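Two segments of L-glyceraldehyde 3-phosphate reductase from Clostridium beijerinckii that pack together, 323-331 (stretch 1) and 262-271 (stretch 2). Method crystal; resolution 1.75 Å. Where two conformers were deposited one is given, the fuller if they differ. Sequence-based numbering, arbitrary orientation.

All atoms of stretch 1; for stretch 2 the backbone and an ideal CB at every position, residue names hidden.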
# COMPACT_ATOMS: atom_id res chain seq x y z
N MET A 323 23.52 9.44 -3.95
CA MET A 323 23.73 10.90 -4.14
C MET A 323 23.39 11.27 -5.59
O MET A 323 22.93 12.46 -5.81
CB MET A 323 25.16 11.30 -3.81
CG MET A 323 26.07 11.04 -4.93
SD MET A 323 26.66 12.48 -5.84
CE MET A 323 25.43 13.73 -5.48
N MET A 324 23.55 10.32 -6.55
CA MET A 324 23.21 10.61 -7.97
C MET A 324 21.68 10.66 -8.12
O MET A 324 21.16 11.56 -8.79
CB MET A 324 23.78 9.53 -8.89
CG MET A 324 25.28 9.69 -9.03
SD MET A 324 25.82 8.07 -10.00
CE MET A 324 25.37 9.02 -11.71
N ILE A 325 21.00 9.71 -7.50
CA ILE A 325 19.51 9.63 -7.59
C ILE A 325 18.90 10.90 -6.97
O ILE A 325 17.80 11.38 -7.38
CB ILE A 325 18.99 8.36 -6.92
CG1 ILE A 325 19.33 7.14 -7.77
CG2 ILE A 325 17.51 8.50 -6.70
CD1 ILE A 325 19.11 5.82 -7.06
N ASP A 326 19.47 11.32 -5.83
CA ASP A 326 19.02 12.57 -5.17
C ASP A 326 19.32 13.80 -6.05
O ASP A 326 18.41 14.63 -6.28
CB ASP A 326 19.69 12.74 -3.82
CG ASP A 326 19.08 11.84 -2.75
OD1 ASP A 326 18.02 11.12 -3.05
OD2 ASP A 326 19.63 11.88 -1.62
N GLU A 327 20.52 13.91 -6.59
CA GLU A 327 20.84 15.13 -7.37
C GLU A 327 19.92 15.18 -8.61
O GLU A 327 19.49 16.35 -9.01
CB GLU A 327 22.34 15.19 -7.64
CG GLU A 327 22.79 16.55 -8.16
CD GLU A 327 22.61 16.75 -9.65
OE1 GLU A 327 22.89 17.91 -10.13
OE2 GLU A 327 22.26 15.73 -10.34
N ILE A 328 19.64 13.99 -9.21
CA ILE A 328 18.88 13.86 -10.49
C ILE A 328 17.39 14.14 -10.23
O ILE A 328 16.77 14.81 -11.05
CB ILE A 328 19.05 12.47 -11.13
CG1 ILE A 328 20.45 12.22 -11.69
CG2 ILE A 328 18.01 12.26 -12.22
CD1 ILE A 328 20.69 10.76 -12.06
N SER A 329 16.86 13.63 -9.12
CA SER A 329 15.43 13.75 -8.70
C SER A 329 15.13 15.14 -8.16
O SER A 329 13.95 15.50 -8.12
CB SER A 329 15.09 12.71 -7.66
OG SER A 329 15.29 11.42 -8.20
N ALA A 330 16.15 15.86 -7.71
CA ALA A 330 16.01 17.23 -7.14
C ALA A 330 15.41 18.14 -8.22
O ALA A 330 15.96 18.14 -9.33
CB ALA A 330 17.35 17.75 -6.69
N ASN A 331 14.31 18.84 -7.91
CA ASN A 331 13.67 19.83 -8.83
C ASN A 331 14.69 20.91 -9.19
O ASN A 331 15.42 20.87 -10.20
CB ASN A 331 12.42 20.47 -8.22
CG ASN A 331 11.39 19.46 -7.77
OD1 ASN A 331 11.64 18.26 -7.79
ND2 ASN A 331 10.23 19.94 -7.35
OXT ASN A 331 14.83 21.90 -8.46
N UNK A 262 14.67 13.90 -19.19
CA UNK A 262 16.13 13.89 -18.89
C UNK A 262 16.38 13.22 -17.53
O UNK A 262 17.33 12.43 -17.43
CB UNK A 262 16.70 15.31 -18.89
N UNK A 263 15.59 13.57 -16.52
CA UNK A 263 15.69 12.95 -15.17
C UNK A 263 15.48 11.43 -15.29
O UNK A 263 16.22 10.63 -14.57
CB UNK A 263 14.66 13.55 -14.21
N UNK A 264 14.50 11.05 -16.13
CA UNK A 264 14.09 9.64 -16.34
C UNK A 264 15.19 8.91 -17.10
O UNK A 264 15.46 7.75 -16.77
CB UNK A 264 12.77 9.55 -17.10
N UNK A 265 15.80 9.58 -18.08
CA UNK A 265 16.87 8.96 -18.88
C UNK A 265 18.07 8.63 -17.95
O UNK A 265 18.71 7.56 -18.20
CB UNK A 265 17.30 9.89 -20.02
N UNK A 266 18.46 9.61 -17.12
CA UNK A 266 19.63 9.48 -16.21
C UNK A 266 19.35 8.45 -15.10
O UNK A 266 20.27 7.73 -14.73
CB UNK A 266 19.98 10.83 -15.59
N UNK A 267 18.12 8.38 -14.58
CA UNK A 267 17.78 7.39 -13.51
C UNK A 267 17.83 5.96 -14.12
O UNK A 267 18.43 5.01 -13.54
CB UNK A 267 16.40 7.67 -12.92
N UNK A 268 17.33 5.89 -15.39
CA UNK A 268 17.27 4.58 -16.08
C UNK A 268 18.70 4.08 -16.33
O UNK A 268 18.90 2.86 -16.35
CB UNK A 268 16.50 4.69 -17.40
N UNK A 269 19.66 5.00 -16.54
CA UNK A 269 21.09 4.62 -16.72
C UNK A 269 21.62 4.02 -15.41
O UNK A 269 22.43 3.02 -15.48
CB UNK A 269 21.93 5.83 -17.13
N UNK A 270 21.24 4.60 -14.27
CA UNK A 270 21.66 4.06 -12.95
C UNK A 270 21.05 2.65 -12.78
O UNK A 270 21.78 1.68 -12.32
CB UNK A 270 21.22 4.98 -11.81
N UNK A 271 19.79 2.48 -13.21
CA UNK A 271 19.09 1.18 -13.13
C UNK A 271 19.80 0.16 -14.02
O UNK A 271 20.13 -0.93 -13.52
CB UNK A 271 17.62 1.32 -13.55

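Residues 262-271 form one helical run lying antiparallel to helix 323-329, the axes 9.8 Å apart at an angle of 171°. Within a helix proline is disfavoured for want of an N-H, and glycine for its flexibility; otherwise the choice depends on what stretch 1 offers.

At 262 the CB points sideways and meets nothing of stretch 1, so many polar or apolar residues would serve. It is Glu262.

Position 263 also points sideways, but its CB lies 4.0 Å from Ile328 O, near the end of the opposing helix, where the carbonyls of Ile328, Ser329 and Ala330 lack helical partners within the stretch. A long side chain ending in a donor would suit: glutamine, lysine or arginine. The residue is Gln263; its extended chain brings NE2 to 3.1 Å from Ile328 O.

Position 264 points away, and stretch 1 places no demand on it; it is Ile264. Position 265 is out of reach, so many helix-tolerant residues would do; it is Arg265, which turns back one helical turn to make a salt bridge with Glu262, NH2 to OE2 at 3.2 Å.

At 266 the CB points toward stretch 1, 3.6 Å from Ile328 CD1, and the carboxylate of Glu327 lies farther along. A long chain with an aliphatic stem and a positive end, lysine or arginine, answers both. Arg266 forms a salt bridge with Glu327, its NH1 3.5 Å from OE2, though the hydrogen bond is weak; the same NH1 lies 3.5 Å from Ile328 CG1.

Position 267 points sideways, its CB 4.9 Å from Ile328 CG2, with Ile325 nearby. A branched or flexible apolar chain, leucine, isoleucine or methionine, could reach this greasy surface. Leu267 does so: CG lies 3.7 Å from Ile328 CG2 and CD2 lies 4.1 Å from Ile325 CG1.

Positions 268 and 269 are out of reach and leave the choice open; they are Asn268 and Asn269.

At 270 the CB points toward stretch 1 but stops 5.0 Å from Ile325 CG1, leaving room for a medium-sized apolar side chain among Met324, Ile325 and Ile328. Leucine, methionine or isoleucine would fit. Ile270 fills the space with CD1, which lies 3.5 Å from Ile328 CD1, 4.0 Å from Ile325 CG1 and 3.8 Å from Met324 CB. Together with Gln263, Arg266 and Leu267 it forms the hole that receives Ile328 as a knob.

Position 271 is out of reach, so stretch 1 does not fix its size; it is Ala271.

Stretch 2 262-271: EQIRRLNNIA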
# COMPACT_ATOMS: atom_id res chain seq x y z
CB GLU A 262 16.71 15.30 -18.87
CG GLU A 262 18.20 15.36 -18.54
CD GLU A 262 19.11 14.77 -19.62
OE1 GLU A 262 18.47 14.11 -20.60
OE2 GLU A 262 20.46 14.85 -19.44
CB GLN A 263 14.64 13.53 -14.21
CG GLN A 263 14.86 14.98 -13.84
CD GLN A 263 13.76 15.44 -12.91
OE1 GLN A 263 12.61 15.06 -13.05
NE2 GLN A 263 14.14 16.22 -11.90
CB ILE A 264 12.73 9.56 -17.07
CG1 ILE A 264 11.61 10.11 -16.19
CG2 ILE A 264 12.44 8.14 -17.51
CD1 ILE A 264 10.27 10.25 -16.90
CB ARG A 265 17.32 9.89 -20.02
CG ARG A 265 18.40 9.28 -20.90
CD ARG A 265 18.94 10.29 -21.89
NE ARG A 265 19.78 11.30 -21.26
CZ ARG A 265 21.07 11.13 -20.91
NH1 ARG A 265 21.66 9.95 -21.11
NH2 ARG A 265 21.75 12.11 -20.33
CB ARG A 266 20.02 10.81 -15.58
CG ARG A 266 20.53 11.87 -16.55
CD ARG A 266 20.69 13.17 -15.80
NE ARG A 266 22.06 13.52 -15.48
CZ ARG A 266 22.48 14.35 -14.51
NH1 ARG A 266 21.63 14.91 -13.66
NH2 ARG A 266 23.77 14.61 -14.40
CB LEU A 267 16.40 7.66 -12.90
CG LEU A 267 16.32 8.92 -12.05
CD1 LEU A 267 14.87 9.23 -11.72
CD2 LEU A 267 17.15 8.80 -10.78
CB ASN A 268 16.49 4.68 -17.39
CG ASN A 268 16.37 3.35 -18.07
OD1 ASN A 268 15.79 2.42 -17.52
ND2 ASN A 268 16.92 3.25 -19.27
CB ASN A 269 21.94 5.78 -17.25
CG ASN A 269 21.69 6.03 -18.72
OD1 ASN A 269 21.26 4.89 -19.51
ND2 ASN A 269 22.09 7.51 -19.14
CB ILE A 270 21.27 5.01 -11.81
CG1 ILE A 270 21.98 6.36 -12.00
CG2 ILE A 270 21.58 4.39 -10.47
CD1 ILE A 270 21.48 7.44 -11.11
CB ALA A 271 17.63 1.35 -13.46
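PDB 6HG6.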